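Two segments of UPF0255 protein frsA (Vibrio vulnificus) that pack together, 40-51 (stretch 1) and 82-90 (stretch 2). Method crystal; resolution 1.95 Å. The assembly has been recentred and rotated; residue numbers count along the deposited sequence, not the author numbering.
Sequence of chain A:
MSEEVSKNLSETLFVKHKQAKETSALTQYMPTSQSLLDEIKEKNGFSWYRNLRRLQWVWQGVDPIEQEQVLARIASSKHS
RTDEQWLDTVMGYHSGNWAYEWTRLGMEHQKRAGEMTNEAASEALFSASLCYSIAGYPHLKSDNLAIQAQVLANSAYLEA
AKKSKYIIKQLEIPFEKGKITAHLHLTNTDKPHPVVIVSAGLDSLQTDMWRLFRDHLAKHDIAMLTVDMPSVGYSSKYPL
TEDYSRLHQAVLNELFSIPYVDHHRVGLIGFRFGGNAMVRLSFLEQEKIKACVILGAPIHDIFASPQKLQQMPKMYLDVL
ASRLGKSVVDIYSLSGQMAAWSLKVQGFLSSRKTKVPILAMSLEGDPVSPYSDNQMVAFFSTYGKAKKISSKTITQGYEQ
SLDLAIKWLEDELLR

Stretch 1, residues 40-51: IKEKNGFSWYRN
Stretch 2, residues 82-90: TDEQWLDTV

Stretch 1 enters as the last turn of a helix that begins earlier in the chain, with N44 N bonded to I40 O and G45 N to K41 O. G45 then leaves helical geometry at phi/psi 59/20, a positive phi that glycine tolerates easily, and from F46 (-57/146) the chain runs on without regular structure through W48 (-137/144), Y49 (-73/-58) and R50 (-61/146). Stretch 2 is built from two type I turns sharing W86 (-100/101), D83 to W86 and W86 to T89, closed by W86 N to D83 O (2.9 Å) and T89 N to W86 O (3.1 Å). By their CA atoms, 46-50 and 85-89 run in the same direction, nearly parallel. The nearest CA atoms across the contact are those of W48 and W86, 4.3 Å apart, and the contact buries 695 Å² in all.

Backbone polar groups of the loop find partners across this gap. L87 N donates to S47 O at 2.9 Å, almost linearly (173°). The Q85 side chain, extended (chi1 and chi2 both t), reaches across so that its amide NE2 donates to F46 O at 2.9 Å.

D88 gathers four of the six hydrogen bonds across the stretches, including the shorter salt bridge. Its CA-to-CB bond points toward stretch 1, and with chi1 p its carboxylate accepts from successive backbone amides: Y49 N to OD1 at 2.7 Å and R50 N to OD2 at 2.9 Å. R50, chi1 m with chi2 and chi3 t, brings its guanidinium back to the same acid, forming a salt bridge from NH1 to OD2 at 3.0 Å; a weak bond runs from NH1 to D88 O at 3.2 Å. An aspartate thus meets both the NH groups of Y49 and R50 and a positive charge. K41 (t, t, p, p) makes a longer salt bridge, NZ to D83 OD2 at 3.9 Å, while D83 OD1 accepts from Q85 N (3.1 Å) within the turn.

The aromatic contacts centre on W86 (chi1 -70°, chi2 -16°). One face of its ring receives Y49 N and W48 O, and Y49 CA sits off-centre over the six-membered ring, 4.3 Å from its centroid. Y49, chi1 155°, sets CB 3.6 Å from W86 CE3; the two rings are oblique at 47°, with centroids 5.6 Å apart. The aliphatic part of K41 also packs here, CD lying 3.6 Å from W86 CZ2. W48 (chi1 -62°, chi2 95°) offers a ring face to L87, whose CB stands 4.1 Å from the centroid of the six-membered ring, a CH-pi contact.

Water 1 completes the join, donating to N44 OD1 (2.6 Å) and accepting from W86 NE1 (2.9 Å), so the indole NH is satisfied.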

# COMPACT_ATOMS: atom_id res chain seq x y z
N ILE A 40 -6.23 19.30 16.22
CA ILE A 40 -5.14 18.48 15.71
C ILE A 40 -4.16 19.29 14.86
O ILE A 40 -2.94 19.25 15.10
CB ILE A 40 -5.72 17.30 14.87
CG1 ILE A 40 -6.52 16.35 15.77
CG2 ILE A 40 -4.60 16.56 14.12
CD1 ILE A 40 -7.43 15.39 14.99
N LYS A 41 -4.70 20.02 13.88
CA LYS A 41 -3.90 20.86 12.98
C LYS A 41 -3.11 21.92 13.75
O LYS A 41 -1.93 22.12 13.49
CB LYS A 41 -4.76 21.52 11.91
CG LYS A 41 -4.03 22.59 11.09
CD LYS A 41 -4.80 23.03 9.84
CE LYS A 41 -5.99 23.93 10.17
NZ LYS A 41 -5.59 25.19 10.86
N GLU A 42 -3.76 22.60 14.68
CA GLU A 42 -3.06 23.54 15.55
C GLU A 42 -1.95 22.89 16.39
O GLU A 42 -0.87 23.46 16.55
CB GLU A 42 -4.05 24.22 16.49
CG GLU A 42 -4.77 25.40 15.90
CD GLU A 42 -4.72 26.59 16.82
OE1 GLU A 42 -3.68 27.28 16.83
OE2 GLU A 42 -5.71 26.81 17.55
N LYS A 43 -2.22 21.71 16.94
CA LYS A 43 -1.21 21.07 17.79
C LYS A 43 -0.01 20.54 16.99
O LYS A 43 1.14 20.74 17.41
CB LYS A 43 -1.82 20.01 18.73
CG LYS A 43 -2.65 20.63 19.88
CD LYS A 43 -3.18 19.62 20.90
CE LYS A 43 -4.34 18.82 20.36
NZ LYS A 43 -4.96 17.92 21.39
N ASN A 44 -0.25 19.90 15.85
CA ASN A 44 0.87 19.35 15.09
C ASN A 44 1.63 20.36 14.18
O ASN A 44 2.82 20.20 13.93
CB ASN A 44 0.52 18.03 14.38
CG ASN A 44 -0.46 18.20 13.24
OD1 ASN A 44 -0.33 19.11 12.41
ND2 ASN A 44 -1.45 17.30 13.16
N GLY A 45 0.93 21.39 13.72
CA GLY A 45 1.54 22.44 12.92
C GLY A 45 2.21 22.00 11.63
O GLY A 45 3.03 22.74 11.09
N PHE A 46 1.85 20.82 11.13
CA PHE A 46 2.44 20.26 9.91
C PHE A 46 2.28 21.18 8.69
O PHE A 46 1.28 21.89 8.57
CB PHE A 46 1.84 18.89 9.60
CG PHE A 46 2.21 17.83 10.62
CD1 PHE A 46 3.27 18.02 11.49
CD2 PHE A 46 1.48 16.65 10.70
CE1 PHE A 46 3.61 17.04 12.42
CE2 PHE A 46 1.82 15.67 11.63
CZ PHE A 46 2.87 15.88 12.49
N SER A 47 3.28 21.14 7.81
CA SER A 47 3.35 21.99 6.60
C SER A 47 2.69 21.34 5.39
O SER A 47 2.69 21.91 4.30
CB SER A 47 4.82 22.28 6.24
OG SER A 47 5.41 23.20 7.14
N TRP A 48 2.20 20.12 5.58
CA TRP A 48 1.65 19.35 4.48
C TRP A 48 0.37 18.71 4.97
O TRP A 48 0.28 18.34 6.14
CB TRP A 48 2.63 18.25 4.05
CG TRP A 48 3.93 18.75 3.54
CD1 TRP A 48 5.08 18.91 4.26
CD2 TRP A 48 4.24 19.14 2.20
NE1 TRP A 48 6.08 19.39 3.46
CE2 TRP A 48 5.60 19.54 2.18
CE3 TRP A 48 3.51 19.19 1.00
CZ2 TRP A 48 6.23 19.98 1.02
CZ3 TRP A 48 4.15 19.63 -0.15
CH2 TRP A 48 5.49 20.03 -0.13
N TYR A 49 -0.63 18.61 4.10
CA TYR A 49 -1.85 17.86 4.40
C TYR A 49 -1.52 16.37 4.35
O TYR A 49 -1.68 15.64 5.34
CB TYR A 49 -2.96 18.19 3.39
CG TYR A 49 -3.99 17.10 3.23
CD1 TYR A 49 -4.91 16.82 4.24
CD2 TYR A 49 -4.04 16.33 2.07
CE1 TYR A 49 -5.86 15.79 4.09
CE2 TYR A 49 -4.98 15.33 1.90
CZ TYR A 49 -5.87 15.06 2.91
OH TYR A 49 -6.79 14.04 2.72
N ARG A 50 -1.03 15.93 3.19
CA ARG A 50 -0.56 14.56 3.04
C ARG A 50 0.60 14.24 3.97
O ARG A 50 1.41 15.09 4.27
CB ARG A 50 -0.12 14.33 1.59
CG ARG A 50 -1.28 14.27 0.64
CD ARG A 50 -0.81 14.43 -0.78
NE ARG A 50 -1.93 14.44 -1.73
CZ ARG A 50 -2.60 15.53 -2.10
NH1 ARG A 50 -2.31 16.73 -1.57
NH2 ARG A 50 -3.59 15.43 -2.98
N ASN A 51 0.66 12.99 4.45
CA ASN A 51 1.89 12.51 5.05
C ASN A 51 2.86 12.23 3.91
O ASN A 51 2.62 11.37 3.07
CB ASN A 51 1.66 11.26 5.90
CG ASN A 51 2.93 10.78 6.59
OD1 ASN A 51 3.39 9.68 6.34
ND2 ASN A 51 3.52 11.63 7.44
N THR A 82 -6.39 25.46 -0.29
CA THR A 82 -7.52 25.22 0.61
C THR A 82 -7.14 25.71 2.00
O THR A 82 -7.94 26.33 2.69
CB THR A 82 -7.92 23.74 0.63
OG1 THR A 82 -8.20 23.33 -0.72
CG2 THR A 82 -9.14 23.52 1.50
N ASP A 83 -5.89 25.45 2.37
CA ASP A 83 -5.35 25.86 3.67
C ASP A 83 -3.90 26.20 3.44
O ASP A 83 -3.10 25.33 3.08
CB ASP A 83 -5.45 24.72 4.68
CG ASP A 83 -5.25 25.19 6.12
OD1 ASP A 83 -4.35 26.02 6.37
OD2 ASP A 83 -6.01 24.74 7.00
N GLU A 84 -3.55 27.47 3.62
CA GLU A 84 -2.20 27.92 3.28
C GLU A 84 -1.12 27.29 4.17
O GLU A 84 0.04 27.26 3.79
CB GLU A 84 -2.11 29.46 3.29
CG GLU A 84 -2.97 30.17 2.21
CD GLU A 84 -2.48 29.94 0.78
OE1 GLU A 84 -1.25 29.78 0.58
OE2 GLU A 84 -3.33 29.94 -0.14
N GLN A 85 -1.51 26.77 5.33
CA GLN A 85 -0.57 26.03 6.18
C GLN A 85 -0.08 24.76 5.46
O GLN A 85 1.05 24.32 5.65
CB GLN A 85 -1.21 25.63 7.51
CG GLN A 85 -0.24 24.98 8.50
CD GLN A 85 -0.91 24.55 9.80
OE1 GLN A 85 -1.62 25.33 10.44
NE2 GLN A 85 -0.69 23.28 10.20
N TRP A 86 -0.97 24.19 4.65
CA TRP A 86 -0.71 22.93 3.97
C TRP A 86 -0.28 23.14 2.51
O TRP A 86 -1.11 23.38 1.64
CB TRP A 86 -1.96 22.03 4.05
CG TRP A 86 -2.24 21.50 5.45
CD1 TRP A 86 -1.38 21.49 6.51
CD2 TRP A 86 -3.47 20.93 5.92
NE1 TRP A 86 -1.99 20.92 7.61
CE2 TRP A 86 -3.27 20.57 7.27
CE3 TRP A 86 -4.71 20.68 5.33
CZ2 TRP A 86 -4.27 19.98 8.04
CZ3 TRP A 86 -5.70 20.10 6.10
CH2 TRP A 86 -5.48 19.76 7.44
N LEU A 87 1.02 23.04 2.27
CA LEU A 87 1.61 23.38 0.98
C LEU A 87 1.06 22.60 -0.22
O LEU A 87 0.99 23.13 -1.33
CB LEU A 87 3.14 23.26 1.05
CG LEU A 87 3.75 24.16 2.13
CD1 LEU A 87 5.24 23.94 2.27
CD2 LEU A 87 3.44 25.63 1.83
N ASP A 88 0.67 21.36 0.01
CA ASP A 88 0.13 20.50 -1.04
C ASP A 88 -1.36 20.71 -1.35
O ASP A 88 -1.96 19.90 -2.06
CB ASP A 88 0.37 19.03 -0.69
CG ASP A 88 -0.13 18.67 0.69
OD1 ASP A 88 0.02 19.51 1.61
OD2 ASP A 88 -0.70 17.57 0.86
N THR A 89 -1.98 21.78 -0.86
CA THR A 89 -3.41 21.96 -1.15
C THR A 89 -3.76 23.07 -2.15
O THR A 89 -4.84 23.65 -2.07
CB THR A 89 -4.29 22.09 0.12
OG1 THR A 89 -4.00 23.32 0.80
CG2 THR A 89 -4.09 20.88 1.08
N VAL A 90 -2.87 23.36 -3.09
CA VAL A 90 -3.23 24.24 -4.20
C VAL A 90 -4.48 23.68 -4.88
O VAL A 90 -4.53 22.49 -5.23
CB VAL A 90 -2.08 24.40 -5.24
CG1 VAL A 90 -2.63 24.90 -6.57
CG2 VAL A 90 -1.03 25.33 -4.70
O HOH W 1 -1.56 19.61 10.13
O HOH W 2 -4.61 18.30 -3.42